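Local coordinates for protein inositol 2-dehydrogenase (Sinorhizobium meliloti, PDB 4HKT) that oxidises myo-inositol at the expense of NAD(+), giving scyllo-inosose and NADH in the first step of myo-inositol degradation to acetyl-CoA, at residues Gly120-Arg124 against Ile174-Met179; Thr148-Pro154 against Tyr234-Ile240; Asn253-Val257 against Arg269-His273. All coordinates share one frame. Residue numbers count along the deposited sequence, not the author numbering.

Contact 1 (Gly120-Arg124 against Ile174-Met179); sequences GFNRR and IHDFDM. With EDO (1,2-ethanediol), chain S.
Residues 120-124 leave strand 117-120 and tighten into a 3-10 turn from Asn122, with Arg124 N bonded to Phe121 O at 3.2 Å. They lie against one side of helix 168-184, where the nearest CA pairs are Phe121-His175 (6.4 Å) and Arg124-Met179 (7.1 Å). Phe121, an m rotamer, points toward the helix; Asp178 CB sits 3.7 Å from its ring centroid and 6° off the normal, a CH-pi contact, while Phe121 CE1 meets Ile174 CG1 at 4.2 Å. The extended Arg123 (m, t, t) lays its guanidinium flat on the His175 ring, centres 4.2 Å apart and planes at 16°. Arg123 NH1 also forms a salt bridge with Asp176 OD1 (3.3 Å), an oxygen that accepts a hydrogen bond from Ser151. Water 2 joins Arg123 N to His175 ND1, each at 3.0 Å. Arg123 CB packs on the selenomethionine Met179, 3.4 Å from its CE. Arg124 closes a bidentate salt bridge, NE to Asp178 OD2 at 2.8 Å and NH2 to Asp178 OD1 at 2.7 Å. The arrangement is typical of the domain junction in the Gfo/Idh/MocA fold, where the exit of the last parallel Rossmann strand meets a helix of the C-terminal domain.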
loop_
_atom_site.group_PDB
_atom_site.type_symbol
_atom_site.label_atom_id
_atom_site.label_comp_id
_atom_site.label_asym_id
_atom_site.label_seq_id
_atom_site.Cartn_x
_atom_site.Cartn_y
_atom_site.Cartn_z
ATOM N N GLY B 120 -21.177 24.143 -7.444
ATOM C CA GLY B 120 -20.885 22.741 -7.295
ATOM C C GLY B 120 -19.416 22.346 -7.457
ATOM O O GLY B 120 -19.040 21.745 -8.461
ATOM N N PHE B 121 -18.568 22.691 -6.495
ATOM C CA PHE B 121 -17.219 22.125 -6.517
ATOM C C PHE B 121 -17.244 21.057 -5.433
ATOM O O PHE B 121 -16.800 21.277 -4.320
ATOM C CB PHE B 121 -16.158 23.168 -6.258
ATOM C CG PHE B 121 -15.938 24.125 -7.408
ATOM C CD1 PHE B 121 -15.684 23.661 -8.662
ATOM C CD2 PHE B 121 -15.855 25.476 -7.186
ATOM C CE1 PHE B 121 -15.448 24.534 -9.705
ATOM C CE2 PHE B 121 -15.598 26.363 -8.206
ATOM C CZ PHE B 121 -15.411 25.894 -9.480
ATOM N N ASN B 122 -17.793 19.915 -5.784
ATOM C CA ASN B 122 -18.088 18.856 -4.807
ATOM C C ASN B 122 -16.851 18.254 -4.174
ATOM O O ASN B 122 -16.908 17.690 -3.052
ATOM C CB ASN B 122 -18.883 17.751 -5.480
ATOM C CG ASN B 122 -18.228 17.277 -6.757
ATOM O OD1 ASN B 122 -18.247 17.969 -7.758
ATOM N ND2 ASN B 122 -17.611 16.119 -6.711
ATOM N N ARG B 123 -15.715 18.386 -4.858
ATOM C CA ARG B 123 -14.479 17.814 -4.354
ATOM C C ARG B 123 -14.059 18.418 -3.045
ATOM O O ARG B 123 -13.415 17.758 -2.248
ATOM C CB ARG B 123 -13.365 17.857 -5.402
ATOM C CG ARG B 123 -13.741 17.059 -6.626
ATOM C CD ARG B 123 -12.665 17.121 -7.689
ATOM N NE ARG B 123 -13.219 16.714 -8.975
ATOM C CZ ARG B 123 -12.547 16.715 -10.128
ATOM N NH1 ARG B 123 -11.279 17.120 -10.169
ATOM N NH2 ARG B 123 -13.144 16.309 -11.251
ATOM N N ARG B 124 -14.471 19.635 -2.779
ATOM C CA ARG B 124 -14.192 20.229 -1.499
ATOM C C ARG B 124 -14.912 19.514 -0.311
ATOM O O ARG B 124 -14.562 19.775 0.834
ATOM C CB ARG B 124 -14.613 21.679 -1.495
ATOM C CG ARG B 124 -13.796 22.628 -2.325
ATOM C CD ARG B 124 -14.260 24.013 -2.003
ATOM N NE ARG B 124 -13.529 24.984 -2.771
ATOM C CZ ARG B 124 -13.142 26.154 -2.304
ATOM N NH1 ARG B 124 -13.434 26.529 -1.043
ATOM N NH2 ARG B 124 -12.469 26.967 -3.106
ATOM N N ILE B 174 -11.119 23.118 -14.400
ATOM C CA ILE B 174 -11.805 23.990 -13.486
ATOM C C ILE B 174 -11.927 23.436 -12.049
ATOM O O ILE B 174 -11.722 24.161 -11.096
ATOM C CB ILE B 174 -13.176 24.482 -14.092
ATOM C CG1 ILE B 174 -13.683 25.691 -13.317
ATOM C CG2 ILE B 174 -14.210 23.393 -14.140
ATOM C CD1 ILE B 174 -14.748 26.496 -14.031
ATOM N N HIS B 175 -12.264 22.168 -11.891
ATOM C CA HIS B 175 -12.297 21.530 -10.591
ATOM C C HIS B 175 -10.916 21.548 -9.894
ATOM O O HIS B 175 -10.837 21.747 -8.685
ATOM C CB HIS B 175 -12.696 20.074 -10.735
ATOM C CG HIS B 175 -14.140 19.870 -11.002
ATOM N ND1 HIS B 175 -15.108 20.133 -10.056
ATOM C CD2 HIS B 175 -14.780 19.365 -12.075
ATOM C CE1 HIS B 175 -16.291 19.831 -10.552
ATOM N NE2 HIS B 175 -16.122 19.364 -11.773
ATOM N N ASP B 176 -9.874 21.324 -10.676
ATOM C CA ASP B 176 -8.491 21.327 -10.169
ATOM C C ASP B 176 -7.975 22.704 -9.860
ATOM O O ASP B 176 -7.236 22.843 -8.903
ATOM C CB ASP B 176 -7.560 20.626 -11.109
ATOM C CG ASP B 176 -7.994 19.201 -11.382
ATOM O OD1 ASP B 176 -8.213 18.432 -10.427
ATOM O OD2 ASP B 176 -8.173 18.868 -12.566
ATOM N N PHE B 177 -8.366 23.725 -10.632
ATOM C CA PHE B 177 -8.105 25.100 -10.223
ATOM C C PHE B 177 -8.739 25.432 -8.866
ATOM O O PHE B 177 -8.097 26.035 -8.013
ATOM C CB PHE B 177 -8.560 26.106 -11.256
ATOM C CG PHE B 177 -7.887 25.966 -12.600
ATOM C CD1 PHE B 177 -6.519 25.906 -12.713
ATOM C CD2 PHE B 177 -8.631 25.949 -13.752
ATOM C CE1 PHE B 177 -5.895 25.789 -13.968
ATOM C CE2 PHE B 177 -8.042 25.846 -14.989
ATOM C CZ PHE B 177 -6.665 25.777 -15.117
ATOM N N ASP B 178 -10.016 25.093 -8.696
ATOM C CA ASP B 178 -10.640 25.225 -7.382
ATOM C C ASP B 178 -9.904 24.455 -6.262
ATOM O O ASP B 178 -9.647 25.010 -5.191
ATOM C CB ASP B 178 -12.106 24.827 -7.392
ATOM C CG ASP B 178 -12.730 25.042 -6.047
ATOM O OD1 ASP B 178 -12.884 26.206 -5.653
ATOM O OD2 ASP B 178 -13.017 24.050 -5.340
HETATM N N MSE B 179 -9.577 23.204 -6.510
HETATM C CA MSE B 179 -8.792 22.396 -5.563
HETATM C C MSE B 179 -7.471 23.049 -5.211
HETATM O O MSE B 179 -7.079 23.109 -4.049
HETATM C CB MSE B 179 -8.630 20.996 -6.137
HETATM C CG MSE B 179 -7.866 20.012 -5.254
HETATM SE SE MSE B 179 -8.748 19.746 -3.507
HETATM C CE MSE B 179 -10.386 18.921 -4.195
HETATM C C1 EDO S . -9.895 28.925 0.222
HETATM O O1 EDO S . -10.505 27.754 0.781
HETATM C C2 EDO S . -10.231 29.056 -1.273
HETATM O O2 EDO S . -11.650 28.916 -1.509
HETATM O O HOH W 1 -10.364 17.723 -13.099
HETATM O O HOH W 2 -14.865 20.156 -7.096
#

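Contact 2 (Thr148-Pro154 against Tyr234-Ile240); sequences TITSRDP and YGYDQRI. With EDO (1,2-ethanediol), chain X.
This contact is an antiparallel strand pair in the large mixed sheet of the Gfo/Idh/MocA C-terminal domain. Strands 148-152 and 237-240 run at 174° with their axes 4.7 Å apart. Thr150-Arg239 and Arg152-Asp237 are hydrogen-bonded pairs: Thr150 N to Arg239 O is 3.1 Å, Arg239 N to Thr150 O 2.9 Å, Arg152 N to Asp237 O 3.0 Å and Asp237 N to Arg152 O 2.9 Å. Ile149-Ile240 (CA-CA 4.6 Å) and Ser151-Gln238 (4.8 Å) are the non-hydrogen-bonded pairs. Their side chains share the face covered by helices 168-184 and 127-137, where Ile149 CG1 approaches Ile240 CG2 to 4.2 Å and Ser151 OG bonds to Asp176. Water 3 donates to Ser151 OG (2.9 Å) and Arg239 O (3.1 Å).

The face bearing Thr150, Arg152, Asp237 and Arg239 holds a salt-bridge network. Arg239 NE and NH2 grip Asp237 OD1 and OD2, each at 2.8 Å, whereas Arg152 NH1 lies 3.5 Å from Asp237 OD2, which is well out of its guanidinium plane. The two arginines approach to 3.6 Å between Arg152 NH1 and Arg239 NH2, and Glu241 of the second subunit bridges both, tying this face to the tetramer.

Before the strand, Gly235 adopts phi/psi 106/-160, where a CB would jam against the preceding carbonyl O. Tyr236 (t) then packs at 4.2 Å from its CD1 to Pro154 CD. Tyr234 (p) turns its ring edge to Arg152, whose extended m, t, t side chain donates from NH1 to Tyr234 OH at 2.8 Å.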
loop_
_atom_site.group_PDB
_atom_site.type_symbol
_atom_site.label_atom_id
_atom_site.label_comp_id
_atom_site.label_asym_id
_atom_site.label_seq_id
_atom_site.Cartn_x
_atom_site.Cartn_y
_atom_site.Cartn_z
ATOM N N THR B 148 0.545 19.072 -5.842
ATOM C CA THR B 148 0.449 18.313 -7.075
ATOM C C THR B 148 -0.945 17.656 -7.147
ATOM O O THR B 148 -1.432 17.013 -6.172
ATOM C CB THR B 148 1.542 17.226 -7.209
ATOM O OG1 THR B 148 2.817 17.765 -6.858
ATOM C CG2 THR B 148 1.639 16.710 -8.661
ATOM N N ILE B 149 -1.588 17.877 -8.272
ATOM C CA ILE B 149 -2.989 17.471 -8.503
ATOM C C ILE B 149 -2.993 16.736 -9.819
ATOM O O ILE B 149 -2.555 17.279 -10.829
ATOM C CB ILE B 149 -3.935 18.678 -8.581
ATOM C CG1 ILE B 149 -4.005 19.412 -7.266
ATOM C CG2 ILE B 149 -5.369 18.286 -8.995
ATOM C CD1 ILE B 149 -4.640 20.775 -7.387
ATOM N N THR B 150 -3.493 15.504 -9.802
ATOM C CA THR B 150 -3.636 14.700 -10.978
ATOM C C THR B 150 -5.074 14.259 -11.125
ATOM O O THR B 150 -5.629 13.604 -10.214
ATOM C CB THR B 150 -2.770 13.465 -10.889
ATOM O OG1 THR B 150 -1.412 13.886 -10.697
ATOM C CG2 THR B 150 -2.883 12.632 -12.187
ATOM N N SER B 151 -5.664 14.589 -12.266
ATOM C CA SER B 151 -7.053 14.224 -12.552
ATOM C C SER B 151 -7.107 13.623 -13.942
ATOM O O SER B 151 -6.549 14.190 -14.868
ATOM C CB SER B 151 -7.997 15.425 -12.428
ATOM O OG SER B 151 -8.040 15.903 -11.076
ATOM N N ARG B 152 -7.731 12.443 -14.066
ATOM C CA ARG B 152 -7.843 11.752 -15.338
ATOM C C ARG B 152 -9.214 11.136 -15.400
ATOM O O ARG B 152 -9.585 10.365 -14.505
ATOM C CB ARG B 152 -6.762 10.662 -15.518
ATOM C CG ARG B 152 -5.337 11.220 -15.424
ATOM C CD ARG B 152 -4.239 10.196 -15.572
ATOM N NE ARG B 152 -2.965 10.882 -15.442
ATOM C CZ ARG B 152 -1.851 10.380 -14.924
ATOM N NH1 ARG B 152 -1.766 9.140 -14.507
ATOM N NH2 ARG B 152 -0.780 11.157 -14.811
ATOM N N ASP B 153 -9.970 11.534 -16.414
ATOM C CA ASP B 153 -11.297 11.000 -16.634
ATOM C C ASP B 153 -11.206 9.599 -17.253
ATOM O O ASP B 153 -10.195 9.263 -17.905
ATOM C CB ASP B 153 -12.088 11.927 -17.562
ATOM C CG ASP B 153 -12.573 13.179 -16.879
ATOM O OD1 ASP B 153 -12.392 13.337 -15.652
ATOM O OD2 ASP B 153 -13.143 14.044 -17.590
ATOM N N PRO B 154 -12.279 8.785 -17.093
ATOM C CA PRO B 154 -12.234 7.448 -17.658
ATOM C C PRO B 154 -12.203 7.520 -19.183
ATOM O O PRO B 154 -11.527 6.738 -19.826
ATOM C CB PRO B 154 -13.512 6.787 -17.111
ATOM C CG PRO B 154 -14.456 7.930 -16.902
ATOM C CD PRO B 154 -13.590 9.079 -16.463
ATOM N N TYR B 234 -7.741 2.727 -16.432
ATOM C CA TYR B 234 -7.873 2.284 -15.044
ATOM C C TYR B 234 -8.947 3.038 -14.228
ATOM O O TYR B 234 -9.170 2.754 -13.035
ATOM C CB TYR B 234 -6.490 2.302 -14.368
ATOM C CG TYR B 234 -5.690 3.564 -14.595
ATOM C CD1 TYR B 234 -5.787 4.618 -13.718
ATOM C CD2 TYR B 234 -4.850 3.707 -15.706
ATOM C CE1 TYR B 234 -5.081 5.792 -13.926
ATOM C CE2 TYR B 234 -4.121 4.877 -15.920
ATOM C CZ TYR B 234 -4.252 5.908 -15.018
ATOM O OH TYR B 234 -3.541 7.064 -15.171
ATOM N N GLY B 235 -9.671 3.954 -14.859
ATOM C CA GLY B 235 -10.765 4.636 -14.177
ATOM C C GLY B 235 -10.478 6.092 -13.778
ATOM O O GLY B 235 -9.620 6.762 -14.354
ATOM N N TYR B 236 -11.258 6.581 -12.828
ATOM C CA TYR B 236 -11.325 7.968 -12.497
ATOM C C TYR B 236 -10.205 8.307 -11.500
ATOM O O TYR B 236 -10.307 8.008 -10.311
ATOM C CB TYR B 236 -12.688 8.271 -11.912
ATOM C CG TYR B 236 -13.108 9.724 -11.820
ATOM C CD1 TYR B 236 -12.629 10.689 -12.716
ATOM C CD2 TYR B 236 -14.050 10.123 -10.863
ATOM C CE1 TYR B 236 -13.073 11.993 -12.655
ATOM C CE2 TYR B 236 -14.502 11.410 -10.796
ATOM C CZ TYR B 236 -14.017 12.343 -11.692
ATOM O OH TYR B 236 -14.487 13.620 -11.617
ATOM N N ASP B 237 -9.122 8.855 -12.025
ATOM C CA ASP B 237 -7.921 9.156 -11.245
ATOM C C ASP B 237 -8.068 10.519 -10.604
ATOM O O ASP B 237 -8.258 11.479 -11.281
ATOM C CB ASP B 237 -6.695 9.099 -12.180
ATOM C CG ASP B 237 -5.363 9.092 -11.438
ATOM O OD1 ASP B 237 -5.318 9.281 -10.182
ATOM O OD2 ASP B 237 -4.349 8.908 -12.146
ATOM N N GLN B 238 -8.048 10.581 -9.284
ATOM C CA GLN B 238 -8.303 11.808 -8.565
ATOM C C GLN B 238 -7.352 11.870 -7.388
ATOM O O GLN B 238 -7.683 11.435 -6.288
ATOM C CB GLN B 238 -9.759 11.862 -8.031
ATOM C CG GLN B 238 -10.865 11.792 -9.076
ATOM C CD GLN B 238 -11.084 13.120 -9.725
ATOM O OE1 GLN B 238 -11.820 13.958 -9.211
ATOM N NE2 GLN B 238 -10.464 13.324 -10.876
ATOM N N ARG B 239 -6.156 12.403 -7.612
ATOM C CA ARG B 239 -5.155 12.495 -6.548
ATOM C C ARG B 239 -4.777 13.912 -6.219
ATOM O O ARG B 239 -4.763 14.776 -7.081
ATOM C CB ARG B 239 -3.914 11.748 -6.947
ATOM C CG ARG B 239 -4.067 10.251 -6.789
ATOM C CD ARG B 239 -2.823 9.613 -7.361
ATOM N NE ARG B 239 -2.865 9.529 -8.810
ATOM C CZ ARG B 239 -1.790 9.533 -9.607
ATOM N NH1 ARG B 239 -0.579 9.693 -9.111
ATOM N NH2 ARG B 239 -1.932 9.392 -10.921
ATOM N N ILE B 240 -4.483 14.148 -4.948
ATOM C CA ILE B 240 -3.934 15.418 -4.525
ATOM C C ILE B 240 -2.795 15.118 -3.553
ATOM O O ILE B 240 -2.798 14.110 -2.811
ATOM C CB ILE B 240 -4.959 16.348 -3.870
ATOM C CG1 ILE B 240 -5.562 15.690 -2.598
ATOM C CG2 ILE B 240 -6.065 16.713 -4.851
ATOM C CD1 ILE B 240 -6.364 16.657 -1.747
HETATM C C1 EDO X . -16.399 16.254 -17.810
HETATM O O1 EDO X . -17.160 17.046 -18.721
HETATM C C2 EDO X . -15.468 17.103 -16.937
HETATM O O2 EDO X . -14.391 16.290 -16.466
HETATM O O HOH W 3 -7.596 15.261 -8.236
HETATM O O HOH W 4 -11.495 15.113 -13.356
#

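Contact 3 (Asn253-Val257 against Arg269-His273); sequences NQRPV and RPPLH. With EDO (1,2-ethanediol), chain R.
Apart from Arg269, which ends strand 266-269, both segments are irregular; their end-to-end directions cross at 103°, closest at Arg255-Leu272 (CA-CA 4.2 Å). The central donor is Arg255: its p, t, p side chain curls back, NE giving a hydrogen bond to Pro270 O (2.8 Å) and NH2 a weak one (3.4 Å). Arg269 CB and Leu272 CD2 cover opposite faces of this guanidinium, which also makes a cation-pi contact with Tyr267 of the third subunit. Arg255 NH1 and Arg269 NH1 are 3.6 Å apart.

Asn253 N and ND2 bond ethanediol O2 (2.9 Å) and O1 (2.6 Å); Asn253 ND2 also bonds Asp237, and Asn253 OD1 takes Gln238 N. Water 5 donates to Gln254 O (2.9 Å) and accepts from His273 N (3.2 Å); water 6 donates to Gln254 OE1 and Arg255 O (both 3.0 Å) and bonds His273 NE2 (2.9 Å). Pro256 CD lies 3.9 Å from the His273 ring centroid, 6° off its normal. Val257 O is buried without a polar partner. The crossing forms the base of hairpin 259-269, whose sheet continues into the third subunit, with an Arg269-Glu260 salt bridge there, between strand 248-251 and helix 276-279, where His273 ND1 bonds Thr278.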
loop_
_atom_site.group_PDB
_atom_site.type_symbol
_atom_site.label_atom_id
_atom_site.label_comp_id
_atom_site.label_asym_id
_atom_site.label_seq_id
_atom_site.Cartn_x
_atom_site.Cartn_y
_atom_site.Cartn_z
ATOM N N ASN B 253 -6.095 7.402 -4.373
ATOM C CA ASN B 253 -7.288 7.118 -5.159
ATOM C C ASN B 253 -8.249 6.197 -4.402
ATOM O O ASN B 253 -7.824 5.340 -3.644
ATOM C CB ASN B 253 -6.907 6.453 -6.453
ATOM C CG ASN B 253 -6.627 7.458 -7.548
ATOM O OD1 ASN B 253 -7.350 8.451 -7.710
ATOM N ND2 ASN B 253 -5.611 7.187 -8.328
ATOM N N GLN B 254 -9.524 6.352 -4.698
ATOM C CA GLN B 254 -10.563 5.470 -4.199
ATOM C C GLN B 254 -10.990 4.476 -5.277
ATOM O O GLN B 254 -10.997 4.772 -6.482
ATOM C CB GLN B 254 -11.774 6.320 -3.757
ATOM C CG GLN B 254 -11.516 7.157 -2.524
ATOM C CD GLN B 254 -11.397 6.289 -1.295
ATOM O OE1 GLN B 254 -12.226 5.398 -1.089
ATOM N NE2 GLN B 254 -10.361 6.515 -0.486
ATOM N N ARG B 255 -11.378 3.292 -4.831
ATOM C CA ARG B 255 -11.974 2.295 -5.728
ATOM C C ARG B 255 -13.203 1.701 -4.978
ATOM O O ARG B 255 -13.241 1.760 -3.739
ATOM C CB ARG B 255 -10.927 1.236 -6.034
ATOM C CG ARG B 255 -10.274 0.664 -4.783
ATOM C CD ARG B 255 -9.385 -0.518 -5.108
ATOM N NE ARG B 255 -8.347 -0.227 -6.102
ATOM C CZ ARG B 255 -7.218 0.462 -5.893
ATOM N NH1 ARG B 255 -6.929 1.007 -4.710
ATOM N NH2 ARG B 255 -6.373 0.647 -6.914
ATOM N N PRO B 256 -14.192 1.150 -5.700
ATOM C CA PRO B 256 -15.452 0.718 -5.035
ATOM C C PRO B 256 -15.272 -0.491 -4.093
ATOM O O PRO B 256 -15.948 -0.587 -3.067
ATOM C CB PRO B 256 -16.377 0.351 -6.193
ATOM C CG PRO B 256 -15.542 0.363 -7.443
ATOM C CD PRO B 256 -14.264 1.096 -7.170
ATOM N N VAL B 257 -14.387 -1.401 -4.489
ATOM C CA VAL B 257 -14.070 -2.621 -3.781
ATOM C C VAL B 257 -12.557 -2.677 -3.624
ATOM O O VAL B 257 -11.824 -2.548 -4.621
ATOM C CB VAL B 257 -14.484 -3.826 -4.653
ATOM C CG1 VAL B 257 -14.152 -5.135 -3.980
ATOM C CG2 VAL B 257 -15.963 -3.757 -5.016
ATOM N N ARG B 269 -4.998 -5.339 -7.690
ATOM C CA ARG B 269 -6.145 -4.695 -7.057
ATOM C C ARG B 269 -7.090 -4.199 -8.144
ATOM O O ARG B 269 -6.652 -3.966 -9.289
ATOM C CB ARG B 269 -5.702 -3.520 -6.171
ATOM C CG ARG B 269 -4.797 -3.936 -5.029
ATOM C CD ARG B 269 -4.384 -2.775 -4.127
ATOM N NE ARG B 269 -3.462 -1.861 -4.802
ATOM C CZ ARG B 269 -3.202 -0.619 -4.400
ATOM N NH1 ARG B 269 -3.785 -0.123 -3.311
ATOM N NH2 ARG B 269 -2.349 0.135 -5.081
ATOM N N PRO B 270 -8.378 -4.013 -7.803
ATOM C CA PRO B 270 -9.340 -3.576 -8.831
ATOM C C PRO B 270 -9.046 -2.167 -9.360
ATOM O O PRO B 270 -8.377 -1.374 -8.690
ATOM C CB PRO B 270 -10.705 -3.606 -8.109
ATOM C CG PRO B 270 -10.488 -4.513 -6.945
ATOM C CD PRO B 270 -9.061 -4.269 -6.515
ATOM N N PRO B 271 -9.538 -1.866 -10.563
ATOM C CA PRO B 271 -9.462 -0.495 -11.042
ATOM C C PRO B 271 -10.266 0.448 -10.175
ATOM O O PRO B 271 -10.936 0.041 -9.203
ATOM C CB PRO B 271 -10.041 -0.595 -12.478
ATOM C CG PRO B 271 -10.954 -1.785 -12.417
ATOM C CD PRO B 271 -10.189 -2.753 -11.549
ATOM N N LEU B 272 -10.199 1.723 -10.515
ATOM C CA LEU B 272 -10.860 2.765 -9.749
ATOM C C LEU B 272 -12.358 2.842 -10.091
ATOM O O LEU B 272 -12.876 2.065 -10.932
ATOM C CB LEU B 272 -10.198 4.099 -10.097
ATOM C CG LEU B 272 -8.661 4.052 -9.969
ATOM C CD1 LEU B 272 -8.029 5.387 -10.357
ATOM C CD2 LEU B 272 -8.255 3.643 -8.567
ATOM N N HIS B 273 -13.030 3.810 -9.476
ATOM C CA HIS B 273 -14.394 4.128 -9.822
ATOM C C HIS B 273 -14.489 4.526 -11.288
ATOM O O HIS B 273 -13.561 5.169 -11.843
ATOM C CB HIS B 273 -14.904 5.296 -8.971
ATOM C CG HIS B 273 -15.131 4.969 -7.522
ATOM N ND1 HIS B 273 -16.327 4.456 -7.048
ATOM C CD2 HIS B 273 -14.343 5.142 -6.437
ATOM C CE1 HIS B 273 -16.257 4.326 -5.736
ATOM N NE2 HIS B 273 -15.063 4.735 -5.343
HETATM C C1 EDO R . -3.522 5.126 -6.596
HETATM O O1 EDO R . -3.882 5.255 -7.913
HETATM C C2 EDO R . -3.258 6.531 -6.147
HETATM O O2 EDO R . -3.381 6.570 -4.762
HETATM O O HOH W 5 -11.959 6.657 -8.402
HETATM O O HOH W 6 -14.514 4.264 -2.583
#

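Overall arrangement
Contacts 1 and 2 are buried, whereas contact 3 lies at the surface of the chain, about 21 Å between its centre and the chain's. Contact 1 sets a loop on a helix through arginine-carboxylate pairs and ring packing; contact 2 relies on backbone pairing within a sheet; contact 3, largely lacking regular structure, depends on one arginine-to-carbonyl anchor and bridging waters. Contact 2 is the middle member. Asp176 OD1 of contact 1 lies 2.6 Å from Ser151 OG of contact 2, and Asn253 OD1 of contact 3 lies 2.7 Å from Gln238 N of contact 2, while contacts 1 and 3 do not touch. Neighbouring subunits reach contacts 2 and 3 but not contact 1.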